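Haloalkane dehalogenase (PDB 4MJ3) probably catalyses the hydrolytic cleavage of carbon–halogen bonds in haloalkanes, releasing the alcohol and halide. Local coordinates at residues P56-L61 against A78-G83. Residues are numbered along the deposited sequence; the frame is centred on the assembly and turned at random.
Sequences PSWSYL and AIDLVG
The loop after strand 48-52 begins a 3-10 turn at Ser59, where it passes the C-terminal end of strand 75-79, with the CA atoms of Trp58 and Asp80 5.6 Å apart. Asp80, just beyond the strand, carries the contact, aspartate offering one oxygen to each side. Its CG lies anti to its carbonyl carbon (chi1 -69°), which brings OD1 to the start of the turn. There Ser59 N and Ser59 OG both donate to Asp80 OD1, at 2.8 and 2.6 Å, from above the carboxylate plane. Serine suits this place because OG, beside its own backbone N (chi1 -67°), adds a second donor. The small methyl of Ala78 lets the serine come close, its CB 3.5 Å from Ser59 OG. The flat indole of Trp58 fits alongside the carboxylate, turned 76° from it, with CE3 3.4 Å from Asp80 OD2, while its NE1 reaches Ala195 O. Asp80 OD2 is hydrogen-bonded to His37 ND1 and Arg86 N, so both oxygens of this buried, probably ionised carboxylate are gripped. The turn follows the HGxP motif of dehalogenases and epoxide hydrolases, with its cis-proline Pro56, at the strand ends where alpha/beta hydrolases carry active-site loops.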
loop_
_atom_site.group_PDB
_atom_site.type_symbol
_atom_site.label_atom_id
_atom_site.label_comp_id
_atom_site.label_asym_id
_atom_site.label_seq_id
_atom_site.Cartn_x
_atom_site.Cartn_y
_atom_site.Cartn_z
ATOM N N PRO A 56 -5.171 3.138 6.892
ATOM C CA PRO A 56 -4.229 3.214 8.003
ATOM C C PRO A 56 -3.905 1.765 8.379
ATOM O O PRO A 56 -4.080 1.351 9.519
ATOM C CB PRO A 56 -5.060 3.838 9.108
ATOM C CG PRO A 56 -6.447 3.323 8.855
ATOM C CD PRO A 56 -6.534 2.873 7.400
ATOM N N SER A 57 -3.493 0.984 7.396
ATOM C CA SER A 57 -3.300 -0.461 7.595
ATOM C C SER A 57 -1.818 -0.774 7.770
ATOM O O SER A 57 -1.020 0.111 8.117
ATOM C CB SER A 57 -3.920 -1.218 6.427
ATOM O OG SER A 57 -3.240 -0.953 5.221
ATOM N N TRP A 58 -1.472 -2.057 7.658
ATOM C CA TRP A 58 -0.081 -2.482 7.586
ATOM C C TRP A 58 -0.040 -3.843 6.918
ATOM O O TRP A 58 -1.067 -4.279 6.371
ATOM C CB TRP A 58 0.603 -2.463 8.957
ATOM C CG TRP A 58 0.060 -3.326 10.065
ATOM C CD1 TRP A 58 -1.102 -3.143 10.762
ATOM C CD2 TRP A 58 0.720 -4.453 10.685
ATOM N NE1 TRP A 58 -1.214 -4.116 11.754
ATOM C CE2 TRP A 58 -0.116 -4.919 11.712
ATOM C CE3 TRP A 58 1.950 -5.100 10.473
ATOM C CZ2 TRP A 58 0.239 -5.995 12.531
ATOM C CZ3 TRP A 58 2.286 -6.187 11.264
ATOM C CH2 TRP A 58 1.453 -6.601 12.291
ATOM N N SER A 59 1.120 -4.504 6.928
ATOM C CA SER A 59 1.292 -5.767 6.185
ATOM C C SER A 59 0.369 -6.903 6.636
ATOM O O SER A 59 0.118 -7.842 5.883
ATOM C CB SER A 59 2.748 -6.207 6.227
ATOM O OG SER A 59 3.540 -5.279 5.483
ATOM N N TYR A 60 -0.206 -6.767 7.830
ATOM C CA TYR A 60 -1.266 -7.641 8.314
ATOM C C TYR A 60 -2.406 -7.792 7.309
ATOM O O TYR A 60 -3.006 -8.867 7.203
ATOM C CB TYR A 60 -1.809 -7.157 9.653
ATOM C CG TYR A 60 -2.651 -8.157 10.376
ATOM C CD1 TYR A 60 -2.049 -9.216 11.033
ATOM C CD2 TYR A 60 -4.045 -8.066 10.406
ATOM C CE1 TYR A 60 -2.798 -10.148 11.728
ATOM C CE2 TYR A 60 -4.801 -8.995 11.098
ATOM C CZ TYR A 60 -4.176 -10.045 11.741
ATOM O OH TYR A 60 -4.892 -10.992 12.435
ATOM N N LEU A 61 -2.691 -6.717 6.576
ATOM C CA LEU A 61 -3.710 -6.713 5.516
ATOM C C LEU A 61 -3.507 -7.777 4.436
ATOM O O LEU A 61 -4.471 -8.221 3.819
ATOM C CB LEU A 61 -3.746 -5.315 4.874
ATOM C CG LEU A 61 -4.735 -5.047 3.740
ATOM C CD1 LEU A 61 -6.163 -5.309 4.200
ATOM C CD2 LEU A 61 -4.558 -3.605 3.278
ATOM N N ALA A 78 6.319 -8.019 1.841
ATOM C CA ALA A 78 5.371 -6.972 2.229
ATOM C C ALA A 78 6.094 -6.011 3.163
ATOM O O ALA A 78 6.758 -6.447 4.108
ATOM C CB ALA A 78 4.161 -7.573 2.934
ATOM N N ILE A 79 5.979 -4.709 2.907
ATOM C CA ILE A 79 6.757 -3.737 3.673
ATOM C C ILE A 79 5.804 -2.766 4.368
ATOM O O ILE A 79 4.907 -2.251 3.735
ATOM C CB ILE A 79 7.700 -2.948 2.728
ATOM C CG1 ILE A 79 8.651 -3.897 1.996
ATOM C CG2 ILE A 79 8.474 -1.884 3.506
ATOM C CD1 ILE A 79 9.528 -3.229 0.963
ATOM N N ASP A 80 6.042 -2.497 5.649
ATOM C CA ASP A 80 5.265 -1.513 6.385
ATOM C C ASP A 80 5.793 -0.087 6.156
ATOM O O ASP A 80 6.961 0.209 6.380
ATOM C CB ASP A 80 5.293 -1.780 7.892
ATOM C CG ASP A 80 4.533 -3.033 8.310
ATOM O OD1 ASP A 80 3.721 -3.600 7.519
ATOM O OD2 ASP A 80 4.776 -3.475 9.460
ATOM N N LEU A 81 4.909 0.794 5.738
ATOM C CA LEU A 81 5.243 2.212 5.575
ATOM C C LEU A 81 5.705 2.807 6.902
ATOM O O LEU A 81 5.227 2.428 7.954
ATOM C CB LEU A 81 4.025 2.975 5.070
ATOM C CG LEU A 81 3.495 2.629 3.672
ATOM C CD1 LEU A 81 2.112 3.213 3.453
ATOM C CD2 LEU A 81 4.452 3.119 2.618
ATOM N N VAL A 82 6.591 3.793 6.814
ATOM C CA VAL A 82 6.991 4.576 7.977
ATOM C C VAL A 82 5.709 5.177 8.542
ATOM O O VAL A 82 4.899 5.732 7.811
ATOM C CB VAL A 82 8.015 5.661 7.582
ATOM C CG1 VAL A 82 8.279 6.616 8.731
ATOM C CG2 VAL A 82 9.332 5.013 7.136
ATOM N N GLY A 83 5.553 5.099 9.865
ATOM C CA GLY A 83 4.332 5.549 10.519
ATOM C C GLY A 83 3.331 4.433 10.801
ATOM O O GLY A 83 2.326 4.690 11.478
#